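Local coordinates for protein N-alpha-acetyltransferase 35, NatC auxiliary subunit (Saccharomyces cerevisiae, PDB 6YGA) that serves as the auxiliary subunit of the yeast NatC N-terminal acetyltransferase, which acetylates the N-terminal methionine of the L-A virus Gag protein, at residues I170-E175 and T406-Q411; N105-L110 and L332-V337. One frame throughout, in Å; residues are numbered along the deposited sequence.

Contact 1 of 2, residues I170-E175 and T406-Q411. With EDO (1,2-ethanediol), chain X; EDO (1,2-ethanediol), chain Z; EDO (1,2-ethanediol), chain C.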
ATOM      1  N   ILE B 170      -4.106  -2.207 -12.487  1.00 61.24           N
ATOM      2  CA  ILE B 170      -3.469  -3.354 -11.847  1.00 65.54           C
ATOM      3  C   ILE B 170      -3.147  -3.045 -10.389  1.00 68.82           C
ATOM      4  O   ILE B 170      -3.537  -3.788  -9.480  1.00 73.02           O
ATOM      5  CB  ILE B 170      -2.208  -3.771 -12.626  1.00 65.86           C
ATOM      6  CG1 ILE B 170      -2.582  -4.284 -14.020  1.00 65.61           C
ATOM      7  CG2 ILE B 170      -1.423  -4.809 -11.845  1.00 66.77           C
ATOM      8  CD1 ILE B 170      -3.633  -5.378 -14.020  1.00 65.32           C
ATOM      9  N   VAL B 171      -2.434  -1.947 -10.144  1.00 67.26           N
ATOM     10  CA  VAL B 171      -2.077  -1.549  -8.787  1.00 66.48           C
ATOM     11  C   VAL B 171      -2.876  -0.316  -8.382  1.00 69.16           C
ATOM     12  O   VAL B 171      -3.715   0.175  -9.146  1.00 69.49           O
ATOM     13  CB  VAL B 171      -0.565  -1.293  -8.658  1.00 59.74           C
ATOM     14  CG1 VAL B 171       0.219  -2.553  -9.003  1.00 56.39           C
ATOM     15  CG2 VAL B 171      -0.147  -0.134  -9.543  1.00 58.64           C
ATOM     16  N   PHE B 172      -2.610   0.199  -7.185  1.00 69.41           N
ATOM     17  CA  PHE B 172      -3.401   1.268  -6.592  1.00 70.85           C
ATOM     18  C   PHE B 172      -2.706   2.610  -6.783  1.00 78.44           C
ATOM     19  O   PHE B 172      -1.518   2.752  -6.473  1.00 77.89           O
ATOM     20  CB  PHE B 172      -3.642   0.992  -5.106  1.00 66.00           C
ATOM     21  CG  PHE B 172      -4.470  -0.238  -4.851  1.00 62.20           C
ATOM     22  CD1 PHE B 172      -3.887  -1.496  -4.828  1.00 60.01           C
ATOM     23  CD2 PHE B 172      -5.836  -0.137  -4.646  1.00 61.27           C
ATOM     24  CE1 PHE B 172      -4.653  -2.629  -4.599  1.00 59.67           C
ATOM     25  CE2 PHE B 172      -6.607  -1.264  -4.415  1.00 59.79           C
ATOM     26  CZ  PHE B 172      -6.014  -2.511  -4.391  1.00 59.39           C
ATOM     27  N   GLU B 173      -3.451   3.588  -7.292  1.00 90.29           N
ATOM     28  CA  GLU B 173      -2.896   4.904  -7.564  1.00 99.38           C
ATOM     29  C   GLU B 173      -2.559   5.632  -6.267  1.00 96.82           C
ATOM     30  O   GLU B 173      -3.219   5.456  -5.239  1.00 98.28           O
ATOM     31  CB  GLU B 173      -3.882   5.734  -8.385  1.00111.83           C
ATOM     32  CG  GLU B 173      -5.211   5.979  -7.682  1.00118.41           C
ATOM     33  CD  GLU B 173      -6.221   6.697  -8.556  1.00120.31           C
ATOM     34  OE1 GLU B 173      -6.535   6.184  -9.650  1.00120.83           O
ATOM     35  OE2 GLU B 173      -6.698   7.778  -8.149  1.00122.07           O
ATOM     36  N   GLU B 174      -1.516   6.463  -6.329  1.00 95.29           N
ATOM     37  CA  GLU B 174      -1.062   7.268  -5.192  1.00 94.71           C
ATOM     38  C   GLU B 174      -0.774   6.407  -3.963  1.00 91.45           C
ATOM     39  O   GLU B 174      -0.982   6.831  -2.825  1.00 95.70           O
ATOM     40  CB  GLU B 174      -2.066   8.374  -4.857  1.00 97.64           C
ATOM     41  CG  GLU B 174      -1.461   9.565  -4.126  1.00 99.74           C
ATOM     42  CD  GLU B 174      -2.487  10.633  -3.820  1.00102.45           C
ATOM     43  OE1 GLU B 174      -2.834  11.405  -4.738  1.00103.30           O
ATOM     44  OE2 GLU B 174      -2.960  10.687  -2.666  1.00103.56           O
ATOM     45  N   GLU B 175      -0.304   5.184  -4.186  1.00 79.79           N
ATOM     46  CA  GLU B 175       0.140   4.314  -3.106  1.00 69.25           C
ATOM     47  C   GLU B 175       1.356   3.548  -3.601  1.00 60.65           C
ATOM     48  O   GLU B 175       2.446   3.652  -3.028  1.00 59.83           O
ATOM     49  CB  GLU B 175      -0.982   3.367  -2.664  1.00 68.49           C
ATOM     50  CG  GLU B 175      -0.591   2.383  -1.564  1.00 68.15           C
ATOM     51  CD  GLU B 175      -1.697   1.391  -1.232  1.00 71.31           C
ATOM     52  OE1 GLU B 175      -2.801   1.514  -1.801  1.00 73.36           O
ATOM     53  OE2 GLU B 175      -1.462   0.487  -0.403  1.00 72.85           O
ATOM     54  N   THR B 406       3.065  -5.216  -0.142  1.00 40.72           N
ATOM     55  CA  THR B 406       3.052  -6.136   0.992  1.00 40.75           C
ATOM     56  C   THR B 406       1.843  -5.941   1.903  1.00 39.99           C
ATOM     57  O   THR B 406       1.463  -6.879   2.611  1.00 39.66           O
ATOM     58  CB  THR B 406       4.351  -6.001   1.794  1.00 42.04           C
ATOM     59  OG1 THR B 406       4.433  -7.062   2.753  1.00 44.07           O
ATOM     60  CG2 THR B 406       4.405  -4.664   2.520  1.00 42.01           C
ATOM     61  N   CYS B 407       1.223  -4.761   1.893  1.00 39.85           N
ATOM     62  CA  CYS B 407       0.005  -4.534   2.661  1.00 40.59           C
ATOM     63  C   CYS B 407      -1.245  -4.917   1.874  1.00 42.81           C
ATOM     64  O   CYS B 407      -2.123  -5.607   2.400  1.00 42.29           O
ATOM     65  CB  CYS B 407      -0.078  -3.071   3.099  1.00 42.17           C
ATOM     66  SG  CYS B 407       1.164  -2.598   4.314  1.00 44.91           S
ATOM     67  N   ARG B 408      -1.339  -4.474   0.616  1.00 41.79           N
ATOM     68  CA  ARG B 408      -2.498  -4.819  -0.203  1.00 38.92           C
ATOM     69  C   ARG B 408      -2.571  -6.317  -0.463  1.00 38.35           C
ATOM     70  O   ARG B 408      -3.663  -6.853  -0.685  1.00 37.76           O
ATOM     71  CB  ARG B 408      -2.455  -4.060  -1.529  1.00 39.81           C
ATOM     72  CG  ARG B 408      -2.633  -2.559  -1.399  1.00 44.28           C
ATOM     73  CD  ARG B 408      -4.067  -2.198  -1.064  1.00 43.57           C
ATOM     74  NE  ARG B 408      -4.274  -0.754  -1.034  1.00 46.61           N
ATOM     75  CZ  ARG B 408      -5.469  -0.174  -1.037  1.00 46.03           C
ATOM     76  NH1 ARG B 408      -6.567  -0.918  -1.074  1.00 46.25           N
ATOM     77  NH2 ARG B 408      -5.568   1.149  -1.009  1.00 43.70           N
ATOM     78  N   TYR B 409      -1.427  -7.002  -0.452  1.00 37.43           N
ATOM     79  CA  TYR B 409      -1.422  -8.446  -0.650  1.00 36.97           C
ATOM     80  C   TYR B 409      -2.303  -9.137   0.384  1.00 37.28           C
ATOM     81  O   TYR B 409      -3.146  -9.972   0.040  1.00 36.62           O
ATOM     82  CB  TYR B 409       0.015  -8.969  -0.595  1.00 35.00           C
ATOM     83  CG  TYR B 409       0.156 -10.473  -0.672  1.00 34.78           C
ATOM     84  CD1 TYR B 409      -0.185 -11.170  -1.828  1.00 36.49           C
ATOM     85  CD2 TYR B 409       0.653 -11.194   0.405  1.00 33.00           C
ATOM     86  CE1 TYR B 409      -0.044 -12.548  -1.899  1.00 36.15           C
ATOM     87  CE2 TYR B 409       0.798 -12.565   0.345  1.00 33.16           C
ATOM     88  CZ  TYR B 409       0.450 -13.237  -0.806  1.00 37.13           C
ATOM     89  OH  TYR B 409       0.600 -14.606  -0.854  1.00 40.10           O
ATOM     90  N   ARG B 410      -2.136  -8.781   1.659  1.00 37.07           N
ATOM     91  CA  ARG B 410      -2.971  -9.384   2.693  1.00 34.87           C
ATOM     92  C   ARG B 410      -4.414  -8.913   2.577  1.00 37.33           C
ATOM     93  O   ARG B 410      -5.346  -9.689   2.820  1.00 38.81           O
ATOM     94  CB  ARG B 410      -2.413  -9.072   4.079  1.00 30.55           C
ATOM     95  CG  ARG B 410      -3.238  -9.667   5.208  1.00 31.19           C
ATOM     96  CD  ARG B 410      -2.584  -9.462   6.560  1.00 34.61           C
ATOM     97  NE  ARG B 410      -3.252 -10.245   7.595  1.00 37.47           N
ATOM     98  CZ  ARG B 410      -4.255  -9.794   8.340  1.00 40.53           C
ATOM     99  NH1 ARG B 410      -4.713  -8.559   8.167  1.00 39.71           N
ATOM    100  NH2 ARG B 410      -4.801 -10.581   9.255  1.00 39.80           N
ATOM    101  N   GLN B 411      -4.620  -7.649   2.196  1.00 36.14           N
ATOM    102  CA  GLN B 411      -5.978  -7.125   2.089  1.00 36.76           C
ATOM    103  C   GLN B 411      -6.754  -7.791   0.961  1.00 37.76           C
ATOM    104  O   GLN B 411      -7.984  -7.882   1.030  1.00 37.64           O
ATOM    105  CB  GLN B 411      -5.938  -5.610   1.896  1.00 37.67           C
ATOM    106  CG  GLN B 411      -5.362  -4.872   3.092  1.00 40.39           C
ATOM    107  CD  GLN B 411      -4.934  -3.453   2.772  1.00 41.55           C
ATOM    108  OE1 GLN B 411      -5.501  -2.796   1.896  1.00 41.94           O
ATOM    109  NE2 GLN B 411      -3.923  -2.972   3.486  1.00 40.39           N
TER
HETATM  110  C1  EDO X 813      -7.555  -4.657  -1.846  1.00 70.66           C
HETATM  111  O1  EDO X 813      -7.774  -3.631  -0.870  1.00 71.92           O
HETATM  112  C2  EDO X 813      -6.084  -5.054  -1.844  1.00 68.67           C
HETATM  113  O2  EDO X 813      -5.838  -6.060  -2.834  1.00 67.32           O
HETATM  114  C1  EDO Z 815      -7.512  -1.387  -8.313  1.00 75.51           C
HETATM  115  O1  EDO Z 815      -6.143  -1.800  -8.226  1.00 76.50           O
HETATM  116  C2  EDO Z 815      -7.577   0.128  -8.467  1.00 73.99           C
HETATM  117  O2  EDO Z 815      -6.933   0.512  -9.688  1.00 71.90           O
HETATM  118  C1  EDO C 823      -8.180  -9.477  11.134  1.00 68.72           C
HETATM  119  O1  EDO C 823      -6.985 -10.015  11.710  1.00 66.40           O
HETATM  120  C2  EDO C 823      -7.837  -8.618   9.921  1.00 70.16           C
HETATM  121  O2  EDO C 823      -7.074  -7.478  10.329  1.00 70.04           O

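Contact 2 of 2, residues N105-L110 and L332-V337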
ATOM      1  N   ASN B 105      11.130   4.312  -7.865  1.00 44.11           N
ATOM      2  CA  ASN B 105      11.731   3.462  -6.841  1.00 43.08           C
ATOM      3  C   ASN B 105      11.407   3.954  -5.434  1.00 45.16           C
ATOM      4  O   ASN B 105      11.098   3.146  -4.551  1.00 47.81           O
ATOM      5  CB  ASN B 105      13.248   3.389  -7.034  1.00 43.64           C
ATOM      6  CG  ASN B 105      13.646   2.679  -8.314  1.00 42.63           C
ATOM      7  OD1 ASN B 105      13.339   3.139  -9.413  1.00 41.03           O
ATOM      8  ND2 ASN B 105      14.347   1.559  -8.177  1.00 44.25           N
ATOM      9  N   ASP B 106      11.473   5.263  -5.203  1.00 45.65           N
ATOM     10  CA  ASP B 106      11.300   5.825  -3.870  1.00 47.97           C
ATOM     11  C   ASP B 106       9.905   6.404  -3.642  1.00 46.18           C
ATOM     12  O   ASP B 106       9.671   7.030  -2.603  1.00 46.04           O
ATOM     13  CB  ASP B 106      12.365   6.890  -3.607  1.00 51.81           C
ATOM     14  CG  ASP B 106      13.780   6.346  -3.721  1.00 57.15           C
ATOM     15  OD1 ASP B 106      13.958   5.112  -3.617  1.00 58.97           O
ATOM     16  OD2 ASP B 106      14.716   7.153  -3.906  1.00 60.70           O
ATOM     17  N   TYR B 107       8.985   6.221  -4.593  1.00 45.56           N
ATOM     18  CA  TYR B 107       7.570   6.564  -4.413  1.00 46.96           C
ATOM     19  C   TYR B 107       7.361   8.064  -4.194  1.00 50.93           C
ATOM     20  O   TYR B 107       6.486   8.478  -3.429  1.00 51.07           O
ATOM     21  CB  TYR B 107       6.950   5.769  -3.259  1.00 46.20           C
ATOM     22  CG  TYR B 107       7.165   4.274  -3.326  1.00 47.18           C
ATOM     23  CD1 TYR B 107       6.300   3.462  -4.047  1.00 46.90           C
ATOM     24  CD2 TYR B 107       8.221   3.671  -2.651  1.00 47.09           C
ATOM     25  CE1 TYR B 107       6.487   2.092  -4.107  1.00 44.94           C
ATOM     26  CE2 TYR B 107       8.417   2.302  -2.705  1.00 45.67           C
ATOM     27  CZ  TYR B 107       7.547   1.518  -3.434  1.00 44.24           C
ATOM     28  OH  TYR B 107       7.737   0.156  -3.491  1.00 43.92           O
ATOM     29  N   GLN B 108       8.158   8.889  -4.863  1.00 49.16           N
ATOM     30  CA  GLN B 108       7.950  10.325  -4.765  1.00 51.27           C
ATOM     31  C   GLN B 108       6.946  10.781  -5.816  1.00 51.58           C
ATOM     32  O   GLN B 108       6.681  10.087  -6.801  1.00 50.82           O
ATOM     33  CB  GLN B 108       9.266  11.091  -4.918  1.00 51.30           C
ATOM     34  CG  GLN B 108      10.251  10.834  -3.793  1.00 50.63           C
ATOM     35  CD  GLN B 108       9.601  10.888  -2.422  1.00 51.73           C
ATOM     36  OE1 GLN B 108       9.164  11.946  -1.967  1.00 52.22           O
ATOM     37  NE2 GLN B 108       9.535   9.740  -1.756  1.00 50.49           N
ATOM     38  N   THR B 109       6.382  11.964  -5.590  1.00 52.72           N
ATOM     39  CA  THR B 109       5.347  12.479  -6.473  1.00 51.52           C
ATOM     40  C   THR B 109       5.933  12.901  -7.813  1.00 51.57           C
ATOM     41  O   THR B 109       7.090  13.318  -7.915  1.00 53.21           O
ATOM     42  CB  THR B 109       4.628  13.666  -5.834  1.00 53.09           C
ATOM     43  OG1 THR B 109       5.587  14.667  -5.469  1.00 58.12           O
ATOM     44  CG2 THR B 109       3.861  13.231  -4.599  1.00 48.76           C
ATOM     45  N   LEU B 110       5.109  12.781  -8.850  1.00 51.25           N
ATOM     46  CA  LEU B 110       5.520  13.228 -10.176  1.00 51.62           C
ATOM     47  C   LEU B 110       5.776  14.730 -10.250  1.00 53.88           C
ATOM     48  O   LEU B 110       6.749  15.125 -10.917  1.00 53.17           O
ATOM     49  CB  LEU B 110       4.467  12.785 -11.203  1.00 52.23           C
ATOM     50  CG  LEU B 110       4.755  13.004 -12.687  1.00 55.69           C
ATOM     51  CD1 LEU B 110       6.043  12.312 -13.102  1.00 57.36           C
ATOM     52  CD2 LEU B 110       3.588  12.508 -13.526  1.00 55.47           C
ATOM     53  N   LEU B 332       9.824 -12.691  -1.375  1.00 48.97           N
ATOM     54  CA  LEU B 332      10.953 -12.436  -0.489  1.00 51.30           C
ATOM     55  C   LEU B 332      11.134 -10.945  -0.239  1.00 54.95           C
ATOM     56  O   LEU B 332      11.445 -10.530   0.884  1.00 56.80           O
ATOM     57  CB  LEU B 332      12.213 -13.059  -1.079  1.00 51.61           C
ATOM     58  CG  LEU B 332      12.116 -14.582  -1.161  1.00 50.74           C
ATOM     59  CD1 LEU B 332      13.324 -15.146  -1.863  1.00 53.99           C
ATOM     60  CD2 LEU B 332      11.980 -15.177   0.230  1.00 48.12           C
ATOM     61  N   GLU B 333      10.943 -10.123  -1.269  1.00 57.25           N
ATOM     62  CA  GLU B 333      10.926  -8.678  -1.101  1.00 60.25           C
ATOM     63  C   GLU B 333      10.043  -8.076  -2.181  1.00 55.09           C
ATOM     64  O   GLU B 333       9.811  -8.682  -3.232  1.00 55.41           O
ATOM     65  CB  GLU B 333      12.338  -8.076  -1.146  1.00 68.59           C
ATOM     66  CG  GLU B 333      13.035  -8.199  -2.488  1.00 76.52           C
ATOM     67  CD  GLU B 333      14.432  -7.606  -2.476  1.00 85.67           C
ATOM     68  OE1 GLU B 333      14.943  -7.298  -1.378  1.00 88.03           O
ATOM     69  OE2 GLU B 333      15.020  -7.447  -3.566  1.00 92.73           O
ATOM     70  N   GLN B 334       9.547  -6.873  -1.908  1.00 50.10           N
ATOM     71  CA  GLN B 334       8.603  -6.226  -2.808  1.00 45.53           C
ATOM     72  C   GLN B 334       9.293  -5.819  -4.105  1.00 41.88           C
ATOM     73  O   GLN B 334      10.300  -5.105  -4.087  1.00 43.58           O
ATOM     74  CB  GLN B 334       7.981  -5.008  -2.126  1.00 47.34           C
ATOM     75  CG  GLN B 334       6.918  -4.303  -2.951  1.00 48.76           C
ATOM     76  CD  GLN B 334       6.110  -3.312  -2.135  1.00 49.03           C
ATOM     77  OE1 GLN B 334       5.706  -3.601  -1.009  1.00 48.45           O
ATOM     78  NE2 GLN B 334       5.877  -2.134  -2.700  1.00 49.65           N
ATOM     79  N   ARG B 335       8.748  -6.274  -5.230  1.00 40.40           N
ATOM     80  CA  ARG B 335       9.325  -5.975  -6.532  1.00 42.06           C
ATOM     81  C   ARG B 335       9.040  -4.531  -6.934  1.00 44.15           C
ATOM     82  O   ARG B 335       8.141  -3.872  -6.405  1.00 43.58           O
ATOM     83  CB  ARG B 335       8.772  -6.922  -7.599  1.00 40.54           C
ATOM     84  CG  ARG B 335       9.197  -8.374  -7.445  1.00 41.08           C
ATOM     85  CD  ARG B 335      10.670  -8.565  -7.777  1.00 42.78           C
ATOM     86  NE  ARG B 335      11.064  -9.970  -7.711  1.00 45.38           N
ATOM     87  CZ  ARG B 335      12.277 -10.422  -8.018  1.00 48.66           C
ATOM     88  NH1 ARG B 335      13.222  -9.578  -8.414  1.00 48.23           N
ATOM     89  NH2 ARG B 335      12.545 -11.716  -7.927  1.00 49.85           N
ATOM     90  N   HIS B 336       9.827  -4.045  -7.895  1.00 44.15           N
ATOM     91  CA  HIS B 336       9.620  -2.713  -8.444  1.00 42.62           C
ATOM     92  C   HIS B 336       8.198  -2.583  -8.980  1.00 42.78           C
ATOM     93  O   HIS B 336       7.617  -3.544  -9.497  1.00 44.87           O
ATOM     94  CB  HIS B 336      10.647  -2.448  -9.548  1.00 43.72           C
ATOM     95  CG  HIS B 336      10.759  -1.011  -9.945  1.00 48.76           C
ATOM     96  ND1 HIS B 336       9.865  -0.404 -10.802  1.00 50.02           N
ATOM     97  CD2 HIS B 336      11.666  -0.060  -9.613  1.00 50.75           C
ATOM     98  CE1 HIS B 336      10.214   0.859 -10.976  1.00 50.92           C
ATOM     99  NE2 HIS B 336      11.303   1.092 -10.266  1.00 51.19           N
ATOM    100  N   VAL B 337       7.625  -1.385  -8.839  1.00 40.87           N
ATOM    101  CA  VAL B 337       6.215  -1.192  -9.172  1.00 41.48           C
ATOM    102  C   VAL B 337       5.969  -1.421 -10.661  1.00 41.52           C
ATOM    103  O   VAL B 337       4.924  -1.957 -11.052  1.00 42.34           O
ATOM    104  CB  VAL B 337       5.741   0.203  -8.715  1.00 43.52           C
ATOM    105  CG1 VAL B 337       6.551   1.308  -9.384  1.00 43.56           C
ATOM    106  CG2 VAL B 337       4.249   0.385  -8.979  1.00 42.23           C
TER
HETATM  107  O   HOH W   1       7.101  -1.367  -5.360  1.00 40.62           O

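Contact 1 of 2, residues I170-E175 and T406-Q411
R408 lays its guanidinium flat over one face of the F172 ring, the two planes only 12° apart, and offers its edge to the carboxylate of E175. The stack is a cation-pi contact, with R408 CZ 3.8 Å from the F172 ring centroid; the nearest atoms are F172 CE2 and R408 NH1, at 3.4 Å. R408 CD adds a CH-pi contact over the same ring. The salt bridge is side-on: R408 NE reaches E175 OE1 at 2.8 Å and E175 OE2 at 3.1 Å, both on syn lone pairs, while R408 NH2 also donates to E175 OE1 (2.9 Å). Carboxylate and guanidinium are twisted 43° from each other, and the straightest of the three bonds, at 157°, is NE to OE2. A bend in the middle of the R408 side chain turns it along the F172 ring; E175, its chain extended beyond CG, reaches the NE side of R408. R408 NH1, which takes no part in the salt bridge, donates to O1 of a 1,2-ethanediol, probably from the crystallisation liquor, at 3.0 Å, and an oxygen of another ethanediol lies over the opposite face of F172. In the second shell, D176 accepts from the backbone N of F172, and N405 from that of R408. The contact joins the loop after helix 142-167 to R408 on helix 406-429, with V171 against helix 337-347 and E175 packing on F142 of the N-alpha-acetyltransferase 30 chain.

Contact 2 of 2, residues N105-L110 and L332-V337
N105 and H336 bring the two irregular backbones closest, their CA atoms 6.7 Å apart, where one segment follows helix 85-104 and the other leads into helix 337-347. N105 OD1 meets the H336 ring at its edge, accepting a weak hydrogen bond from H336 NE2 at 3.0 Å; the amide stands at 69° to the imidazole plane. The other ring nitrogen, H336 ND1, accepts from the backbone N of I338. H336 is thus the N-cap of helix 337-347, and one ring both caps that helix and reaches N105 in the connection after helix 85-104. The other polar atom of the amide, N105 ND2, donates to the carbonyl of G299. In this mostly helical subunit, the pair ties the connection behind one helix to the start of another more than 200 residues later. Y107 and Q334, the latter with its chain extended beyond CG, approach from opposite directions, with Y107 OH 3.1 Å from Q334 NE2 and the ring and amide planes 78° apart. A water bridges the two segments: Q334 NE2 donates to it at 3.0 Å, it donates to R335 O at 2.9 Å, and it lies 2.5 Å from Y107 OH. F142 of the N-alpha-acetyltransferase 30 chain meets the Y107 ring edge-to-face and also packs on Q334.

In the fold
Both contacts pair a segment of the Mak10 N-terminal region with one of the NAA35-like TPR-repeat region, and their centres lie 11 Å apart near the middle of the chain. Contact 1 is a surface contact carried by charge and a flat stack; contact 2 is partly buried and relies on amide, imidazole and phenol groups and a water, with H336 as its buried member. They meet directly: T406 N lies 3.2 Å from Q334 OE1, a probable hydrogen bond, and E175 O packs on Y107 CD1. The two also share neighbours, helix 337-347 within the subunit and F142 of the N-alpha-acetyltransferase 30 chain outside it.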